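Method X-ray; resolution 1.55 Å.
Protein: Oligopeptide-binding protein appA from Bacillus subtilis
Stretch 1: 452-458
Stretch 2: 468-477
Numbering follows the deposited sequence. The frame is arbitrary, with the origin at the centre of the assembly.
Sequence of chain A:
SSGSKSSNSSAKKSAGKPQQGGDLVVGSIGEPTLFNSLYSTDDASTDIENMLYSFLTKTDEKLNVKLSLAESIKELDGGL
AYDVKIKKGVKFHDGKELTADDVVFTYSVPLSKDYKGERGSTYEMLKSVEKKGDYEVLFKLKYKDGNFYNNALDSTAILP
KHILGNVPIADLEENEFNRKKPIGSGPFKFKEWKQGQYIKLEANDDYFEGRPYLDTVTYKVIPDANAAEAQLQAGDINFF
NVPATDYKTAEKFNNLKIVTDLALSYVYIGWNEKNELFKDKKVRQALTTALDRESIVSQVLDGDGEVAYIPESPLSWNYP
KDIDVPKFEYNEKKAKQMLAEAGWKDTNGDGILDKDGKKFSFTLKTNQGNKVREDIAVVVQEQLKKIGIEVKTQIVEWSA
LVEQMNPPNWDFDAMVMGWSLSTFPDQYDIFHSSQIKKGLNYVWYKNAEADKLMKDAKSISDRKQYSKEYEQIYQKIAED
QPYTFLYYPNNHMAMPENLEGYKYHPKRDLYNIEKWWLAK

Stretch 1 452-458: KLMKDAK
Stretch 2, residues 468-477: KEYEQIYQKI

No direct hydrogen bond or salt bridge joins these two helical stretches; a leucine knob and a few apolar neighbours make the contact, which buries 377 Å², with one well-bonded bridging water. Both stretches are helical, the first entering from earlier in the chain, the second running throughout and beyond its stretch, with phi near -60° and psi between about -20° and -50°. Their axes run nearly antiparallel, at 154°, and approach to 9.6 Å. Two pairs set the register: Leu-453 CA lies 6.5 Å from Ile-473 CA, and Ala-457 CA lies 7.0 Å from Glu-469 CA, so one turn forward on the first helix matches one turn back on the second.

Leu-453, rotamer m,t, points toward the partner and fills a hole formed by Glu-469, Gln-472, Ile-473 and Lys-476. Leu-453 CB lies 3.6 Å from Ile-473 CG1, while Leu-453 CD1 rests 3.9 Å from Lys-476 CE, using the aliphatic part of a lysine (m,t,t,m) as wall. Leu-453 CD2 sits 3.9 Å from Gln-472 OE1, a van der Waals contact. Ile-473, also m,t, extends CD1 to 3.9 Å from Met-454 CG; the CA-to-CB bond of Met-454 (m,t,m) points sideways to the second stretch.

Ala-457 CB meets Tyr-470 CE1 at 3.8 Å, oblique to the ring. Tyr-470 has an off-well chi1 of -112° and chi2 of 92°, and its far end comes nearer than its sideways CB suggests. Water 1 bridges there, 2.6 Å from Met-454 O, to which it donates, and 2.6 Å from Tyr-470 OH. Water 2 makes only weak links, donating to Asp-456 OD2 and Glu-469 OE1, each at 3.5 Å.

The strong charge pairings stay within each helix: Lys-452 NZ bridges Asp-456 OD2 at 2.6 Å, and Lys-468 NZ bridges Glu-471 OE1 at 2.7 Å.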

# COMPACT_ATOMS: atom_id res chain seq x y z
N LYS A 452 -16.99 -1.58 -16.49
CA LYS A 452 -16.78 -2.10 -17.82
C LYS A 452 -15.45 -1.65 -18.43
O LYS A 452 -14.75 -2.43 -19.05
CB LYS A 452 -17.93 -1.67 -18.73
CG LYS A 452 -17.80 -2.25 -20.13
CD LYS A 452 -19.10 -2.23 -20.94
CE LYS A 452 -19.13 -3.37 -21.97
NZ LYS A 452 -17.83 -3.63 -22.64
N LEU A 453 -15.14 -0.37 -18.31
CA LEU A 453 -13.89 0.17 -18.85
C LEU A 453 -12.65 -0.47 -18.22
O LEU A 453 -11.70 -0.82 -18.93
CB LEU A 453 -13.83 1.69 -18.65
CG LEU A 453 -14.80 2.54 -19.47
CD1 LEU A 453 -14.87 3.95 -18.94
CD2 LEU A 453 -14.39 2.55 -20.93
N MET A 454 -12.66 -0.61 -16.90
CA MET A 454 -11.57 -1.26 -16.15
C MET A 454 -11.38 -2.73 -16.51
O MET A 454 -10.26 -3.20 -16.67
CB MET A 454 -11.81 -1.10 -14.65
CG MET A 454 -11.59 0.33 -14.15
SD MET A 454 -11.71 0.56 -12.36
CE MET A 454 -13.47 0.64 -12.11
N LYS A 455 -12.49 -3.45 -16.62
CA LYS A 455 -12.48 -4.84 -17.05
C LYS A 455 -11.93 -4.97 -18.48
O LYS A 455 -11.04 -5.78 -18.74
CB LYS A 455 -13.89 -5.42 -16.96
CG LYS A 455 -14.02 -6.91 -17.24
CD LYS A 455 -15.47 -7.26 -17.61
CE LYS A 455 -15.64 -8.70 -18.03
NZ LYS A 455 -17.05 -8.99 -18.48
N ASP A 456 -12.47 -4.17 -19.40
CA ASP A 456 -12.06 -4.24 -20.82
C ASP A 456 -10.61 -3.79 -21.00
O ASP A 456 -9.92 -4.29 -21.88
CB ASP A 456 -13.00 -3.41 -21.72
CG ASP A 456 -14.43 -3.99 -21.81
OD1 ASP A 456 -14.70 -5.14 -21.38
OD2 ASP A 456 -15.30 -3.26 -22.32
N ALA A 457 -10.14 -2.89 -20.15
CA ALA A 457 -8.76 -2.39 -20.24
C ALA A 457 -7.72 -3.49 -20.06
O ALA A 457 -6.63 -3.40 -20.61
CB ALA A 457 -8.51 -1.26 -19.24
N LYS A 458 -8.07 -4.54 -19.32
CA LYS A 458 -7.15 -5.64 -19.04
C LYS A 458 -6.67 -6.36 -20.27
O LYS A 458 -5.63 -6.98 -20.23
CB LYS A 458 -7.78 -6.68 -18.12
CG LYS A 458 -8.04 -6.18 -16.73
CD LYS A 458 -8.68 -7.24 -15.87
CE LYS A 458 -8.77 -6.77 -14.41
NZ LYS A 458 -7.42 -6.62 -13.75
N LYS A 468 -4.46 5.40 -23.24
CA LYS A 468 -5.48 6.23 -23.89
C LYS A 468 -6.86 5.89 -23.36
O LYS A 468 -7.64 6.78 -23.04
CB LYS A 468 -5.43 6.06 -25.41
CG LYS A 468 -6.24 7.11 -26.20
CD LYS A 468 -5.47 8.42 -26.35
CE LYS A 468 -6.38 9.63 -26.56
NZ LYS A 468 -5.89 10.83 -25.79
N GLU A 469 -7.16 4.60 -23.25
CA GLU A 469 -8.43 4.15 -22.70
C GLU A 469 -8.55 4.48 -21.22
O GLU A 469 -9.65 4.72 -20.71
CB GLU A 469 -8.63 2.65 -22.93
CG GLU A 469 -9.13 2.34 -24.35
CD GLU A 469 -10.63 2.61 -24.52
OE1 GLU A 469 -11.39 2.29 -23.58
OE2 GLU A 469 -11.03 3.11 -25.60
N TYR A 470 -7.41 4.51 -20.52
CA TYR A 470 -7.42 4.88 -19.10
C TYR A 470 -7.77 6.35 -18.86
O TYR A 470 -8.23 6.69 -17.78
CB TYR A 470 -6.12 4.47 -18.37
CG TYR A 470 -6.42 3.38 -17.37
CD1 TYR A 470 -6.32 2.04 -17.71
CD2 TYR A 470 -6.88 3.70 -16.10
CE1 TYR A 470 -6.65 1.04 -16.80
CE2 TYR A 470 -7.21 2.71 -15.20
CZ TYR A 470 -7.09 1.38 -15.54
OH TYR A 470 -7.42 0.36 -14.62
N GLU A 471 -7.59 7.22 -19.85
CA GLU A 471 -8.07 8.60 -19.69
C GLU A 471 -9.57 8.65 -19.31
O GLU A 471 -9.99 9.43 -18.46
CB GLU A 471 -7.83 9.41 -20.96
CG GLU A 471 -6.36 9.71 -21.25
CD GLU A 471 -6.13 10.36 -22.62
OE1 GLU A 471 -7.11 10.65 -23.36
OE2 GLU A 471 -4.94 10.58 -22.97
N GLN A 472 -10.37 7.80 -19.95
CA GLN A 472 -11.79 7.71 -19.65
C GLN A 472 -12.07 7.22 -18.25
O GLN A 472 -13.02 7.66 -17.62
CB GLN A 472 -12.49 6.77 -20.62
CG GLN A 472 -12.46 7.21 -22.05
CD GLN A 472 -13.24 6.26 -22.93
OE1 GLN A 472 -14.42 6.01 -22.70
NE2 GLN A 472 -12.57 5.71 -23.95
N ILE A 473 -11.27 6.28 -17.76
CA ILE A 473 -11.45 5.73 -16.41
C ILE A 473 -11.14 6.82 -15.38
O ILE A 473 -11.91 7.03 -14.44
CB ILE A 473 -10.58 4.48 -16.19
CG1 ILE A 473 -11.11 3.33 -17.03
CG2 ILE A 473 -10.59 4.07 -14.73
CD1 ILE A 473 -10.12 2.16 -17.23
N TYR A 474 -10.03 7.51 -15.56
CA TYR A 474 -9.69 8.65 -14.71
C TYR A 474 -10.79 9.71 -14.68
O TYR A 474 -11.11 10.23 -13.62
CB TYR A 474 -8.39 9.27 -15.19
CG TYR A 474 -7.18 8.40 -15.00
CD1 TYR A 474 -6.16 8.41 -15.93
CD2 TYR A 474 -7.02 7.61 -13.85
CE1 TYR A 474 -5.04 7.64 -15.76
CE2 TYR A 474 -5.90 6.84 -13.68
CZ TYR A 474 -4.91 6.87 -14.62
OH TYR A 474 -3.81 6.11 -14.47
N GLN A 475 -11.35 10.05 -15.84
CA GLN A 475 -12.47 10.99 -15.88
C GLN A 475 -13.63 10.55 -15.00
O GLN A 475 -14.19 11.35 -14.28
CB GLN A 475 -12.99 11.18 -17.31
CG GLN A 475 -12.11 12.05 -18.18
CD GLN A 475 -12.12 13.52 -17.79
OE1 GLN A 475 -11.28 14.28 -18.26
NE2 GLN A 475 -13.07 13.92 -16.94
N LYS A 476 -14.01 9.28 -15.11
CA LYS A 476 -15.16 8.78 -14.35
C LYS A 476 -14.88 8.77 -12.85
O LYS A 476 -15.72 9.18 -12.07
CB LYS A 476 -15.58 7.39 -14.83
CG LYS A 476 -16.20 7.42 -16.23
CD LYS A 476 -17.07 6.20 -16.51
CE LYS A 476 -17.81 6.33 -17.84
NZ LYS A 476 -18.86 7.40 -17.84
N ILE A 477 -13.69 8.32 -12.46
CA ILE A 477 -13.34 8.32 -11.03
C ILE A 477 -13.29 9.75 -10.49
O ILE A 477 -13.82 10.05 -9.42
CB ILE A 477 -12.03 7.55 -10.78
CG1 ILE A 477 -12.24 6.09 -11.13
CG2 ILE A 477 -11.57 7.69 -9.31
CD1 ILE A 477 -11.00 5.28 -11.28
O HOH W 1 -8.21 -1.99 -15.55
O HOH W 2 -13.59 -0.39 -23.34